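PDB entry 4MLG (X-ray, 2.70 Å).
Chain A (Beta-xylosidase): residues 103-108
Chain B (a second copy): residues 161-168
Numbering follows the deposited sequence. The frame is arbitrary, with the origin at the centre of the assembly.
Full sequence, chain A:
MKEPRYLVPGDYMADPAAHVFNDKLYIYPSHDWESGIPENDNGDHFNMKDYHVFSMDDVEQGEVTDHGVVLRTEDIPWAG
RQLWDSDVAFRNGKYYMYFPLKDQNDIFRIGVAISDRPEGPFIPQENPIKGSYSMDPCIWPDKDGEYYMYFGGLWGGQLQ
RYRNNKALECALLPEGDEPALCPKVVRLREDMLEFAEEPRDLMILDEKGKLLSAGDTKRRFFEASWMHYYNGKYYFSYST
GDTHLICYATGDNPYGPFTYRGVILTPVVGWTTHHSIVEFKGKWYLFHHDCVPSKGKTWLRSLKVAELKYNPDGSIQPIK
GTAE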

# COMPACT_ATOMS: atom_id res chain seq x y z
N ASP A 103 2.38 2.12 -6.74
CA ASP A 103 3.65 1.95 -6.06
C ASP A 103 4.39 0.73 -6.61
O ASP A 103 4.00 0.17 -7.64
N GLN A 104 5.44 0.31 -5.92
CA GLN A 104 6.22 -0.83 -6.37
C GLN A 104 5.51 -2.16 -6.10
O GLN A 104 6.04 -3.23 -6.36
N ASN A 105 4.29 -2.06 -5.58
CA ASN A 105 3.43 -3.23 -5.38
C ASN A 105 2.21 -3.17 -6.30
O ASN A 105 1.23 -3.87 -6.08
N ASP A 106 2.29 -2.32 -7.32
CA ASP A 106 1.19 -2.08 -8.25
C ASP A 106 -0.11 -1.66 -7.57
O ASP A 106 -1.20 -1.96 -8.05
N ILE A 107 0.01 -0.97 -6.44
CA ILE A 107 -1.15 -0.43 -5.75
C ILE A 107 -1.19 1.08 -5.94
O ILE A 107 -0.21 1.77 -5.65
N PHE A 108 -2.32 1.60 -6.43
CA PHE A 108 -2.43 3.03 -6.69
C PHE A 108 -2.35 3.86 -5.42
O PHE A 108 -3.14 3.68 -4.49
N ARG B 161 -2.29 -12.27 -1.49
CA ARG B 161 -2.79 -11.12 -2.24
C ARG B 161 -1.79 -10.68 -3.30
O ARG B 161 -2.10 -9.82 -4.13
N TYR B 162 -0.60 -11.27 -3.28
CA TYR B 162 0.47 -10.82 -4.16
C TYR B 162 1.04 -11.93 -5.04
O TYR B 162 1.14 -13.09 -4.62
N ARG B 163 1.39 -11.57 -6.27
CA ARG B 163 2.15 -12.45 -7.15
C ARG B 163 3.29 -11.65 -7.76
O ARG B 163 3.05 -10.63 -8.41
N ASN B 164 4.52 -12.10 -7.53
CA ASN B 164 5.71 -11.38 -7.97
C ASN B 164 5.71 -9.94 -7.46
O ASN B 164 5.92 -9.00 -8.23
N ASN B 165 5.43 -9.79 -6.17
CA ASN B 165 5.44 -8.50 -5.49
C ASN B 165 4.36 -7.53 -5.96
O ASN B 165 4.30 -6.38 -5.51
N LYS B 166 3.50 -7.98 -6.87
CA LYS B 166 2.41 -7.14 -7.37
C LYS B 166 1.08 -7.58 -6.78
O LYS B 166 0.77 -8.77 -6.72
N ALA B 167 0.29 -6.61 -6.33
CA ALA B 167 -1.00 -6.89 -5.71
C ALA B 167 -2.02 -7.41 -6.71
O ALA B 167 -2.17 -6.86 -7.80
N LEU B 168 -2.71 -8.48 -6.34
CA LEU B 168 -3.78 -9.03 -7.17
C LEU B 168 -5.08 -8.29 -6.91
O LEU B 168 -5.28 -7.73 -5.83

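Two tight turns from separate copies of the protein meet here, and most of the polar bonds between them end on backbone carbonyls. The chain A turn is held in shape by A:Asp103. With chi1 at p, its OD1 accepts from A:Asn105 N at 2.9 Å and from A:Ile107 N at 2.8 Å, a short acceptor side chain well suited to gathering the amides of a turn.

That turn leaves A:Asn105 O free to accept from B:Ala167 N at 2.9 Å, nearly in line. Alongside, A:Asn105, an m rotamer, sends ND2 to B:Asn165 O at 3.0 Å. The same oxygen lies 3.3 Å from A:Asn105 CA in a CA-H...O contact, so the carboxamide and its own backbone grip one carbonyl together. B:Asn165 contributes only main chain to these contacts: its side chain leads away, with OD1 and ND2 satisfied elsewhere in the structure. Positive phi at B:Asn164 and B:Asn165 fits the type I' turn, a conformation asparagine tolerates well.

B:Lys166 (m, m, t, t) reaches along the neighbouring turn. Its NZ donates to A:Gln104 O at 3.1 Å and to water 1 at 3.0 Å. That water in turn donates to A:Asp103 O and A:Asp106 OD1, each at 2.7 Å. The direct separation of B:Lys166 NZ from A:Asp106 OD1 is 4.6 Å, beyond a salt bridge, so water links the opposite charges, while the lysine's aliphatic CD packs 3.3 Å from A:Asp106 OD2. Water 2 joins the backbones, donating to A:Asp106 O at 2.5 Å and B:Ala167 O at 2.7 Å.

Apolar contacts complete the fit. B:Ala167 points toward chain A, its CB 3.6 Å from CG1 of A:Ile107 (m, t). B:Tyr162, chi1 m, also points toward chain A, and its ring edge meets A:Asn105 CB, 4.3 Å from CE1.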

# COMPACT_ATOMS: atom_id res chain seq x y z
CB ASP A 103 3.46 1.83 -4.54
CG ASP A 103 2.44 0.77 -4.16
OD1 ASP A 103 2.20 -0.16 -4.96
OD2 ASP A 103 1.88 0.86 -3.05
CB GLN A 104 7.61 -0.80 -5.75
CG GLN A 104 8.40 0.44 -6.16
CD GLN A 104 9.66 0.63 -5.35
OE1 GLN A 104 10.08 -0.26 -4.61
NE2 GLN A 104 10.26 1.81 -5.47
CB ASN A 105 2.99 -3.33 -3.92
CG ASN A 105 4.16 -3.49 -2.97
OD1 ASN A 105 4.40 -2.63 -2.12
ND2 ASN A 105 4.87 -4.60 -3.10
CB ASP A 106 0.95 -3.30 -9.16
CG ASP A 106 1.72 -3.21 -10.47
OD1 ASP A 106 2.17 -2.10 -10.83
OD2 ASP A 106 1.85 -4.24 -11.15
CB ILE A 107 -1.12 -0.76 -4.24
CG1 ILE A 107 -1.01 -2.27 -4.03
CG2 ILE A 107 -2.36 -0.21 -3.55
CD1 ILE A 107 -0.98 -2.68 -2.57
CB PHE A 108 -3.71 3.35 -7.48
CG PHE A 108 -3.46 3.64 -8.94
CD1 PHE A 108 -2.72 4.74 -9.33
CD2 PHE A 108 -3.97 2.80 -9.92
CE1 PHE A 108 -2.49 5.00 -10.67
CE2 PHE A 108 -3.74 3.05 -11.26
CZ PHE A 108 -3.00 4.16 -11.63
CB ARG B 161 -3.06 -9.95 -1.29
CG ARG B 161 -4.10 -10.23 -0.23
CD ARG B 161 -4.38 -8.98 0.58
NE ARG B 161 -5.42 -9.19 1.58
CZ ARG B 161 -5.90 -8.22 2.36
NH1 ARG B 161 -5.45 -6.98 2.23
NH2 ARG B 161 -6.84 -8.50 3.25
CB TYR B 162 1.60 -10.21 -3.33
CG TYR B 162 1.18 -9.05 -2.45
CD1 TYR B 162 1.34 -7.73 -2.87
CD2 TYR B 162 0.61 -9.27 -1.20
CE1 TYR B 162 0.96 -6.67 -2.07
CE2 TYR B 162 0.22 -8.22 -0.40
CZ TYR B 162 0.39 -6.92 -0.84
OH TYR B 162 0.00 -5.87 -0.03
CB ARG B 163 1.27 -13.03 -8.26
CG ARG B 163 0.26 -14.07 -7.79
CD ARG B 163 0.95 -15.23 -7.08
NE ARG B 163 -0.00 -16.26 -6.68
CZ ARG B 163 -0.75 -16.22 -5.58
NH1 ARG B 163 -0.67 -15.18 -4.77
NH2 ARG B 163 -1.59 -17.21 -5.30
CB ASN B 164 5.83 -11.41 -9.50
CG ASN B 164 5.84 -12.81 -10.05
OD1 ASN B 164 4.96 -13.19 -10.82
ND2 ASN B 164 6.84 -13.60 -9.66
CB ASN B 165 6.82 -7.85 -5.58
CG ASN B 165 7.94 -8.84 -5.31
OD1 ASN B 165 7.82 -9.71 -4.44
ND2 ASN B 165 9.03 -8.73 -6.06
CB LYS B 166 2.35 -7.19 -8.90
CG LYS B 166 3.67 -6.86 -9.58
CD LYS B 166 4.19 -5.49 -9.17
CE LYS B 166 5.56 -5.22 -9.78
NZ LYS B 166 6.12 -3.91 -9.37
CB ALA B 167 -1.53 -5.66 -5.01
CB LEU B 168 -3.96 -10.52 -6.88
CG LEU B 168 -2.83 -11.46 -7.29
CD1 LEU B 168 -3.13 -12.88 -6.84
CD2 LEU B 168 -2.61 -11.40 -8.79
O HOH W 1 4.56 -1.38 -9.83
O HOH W 2 -2.26 -4.25 -8.30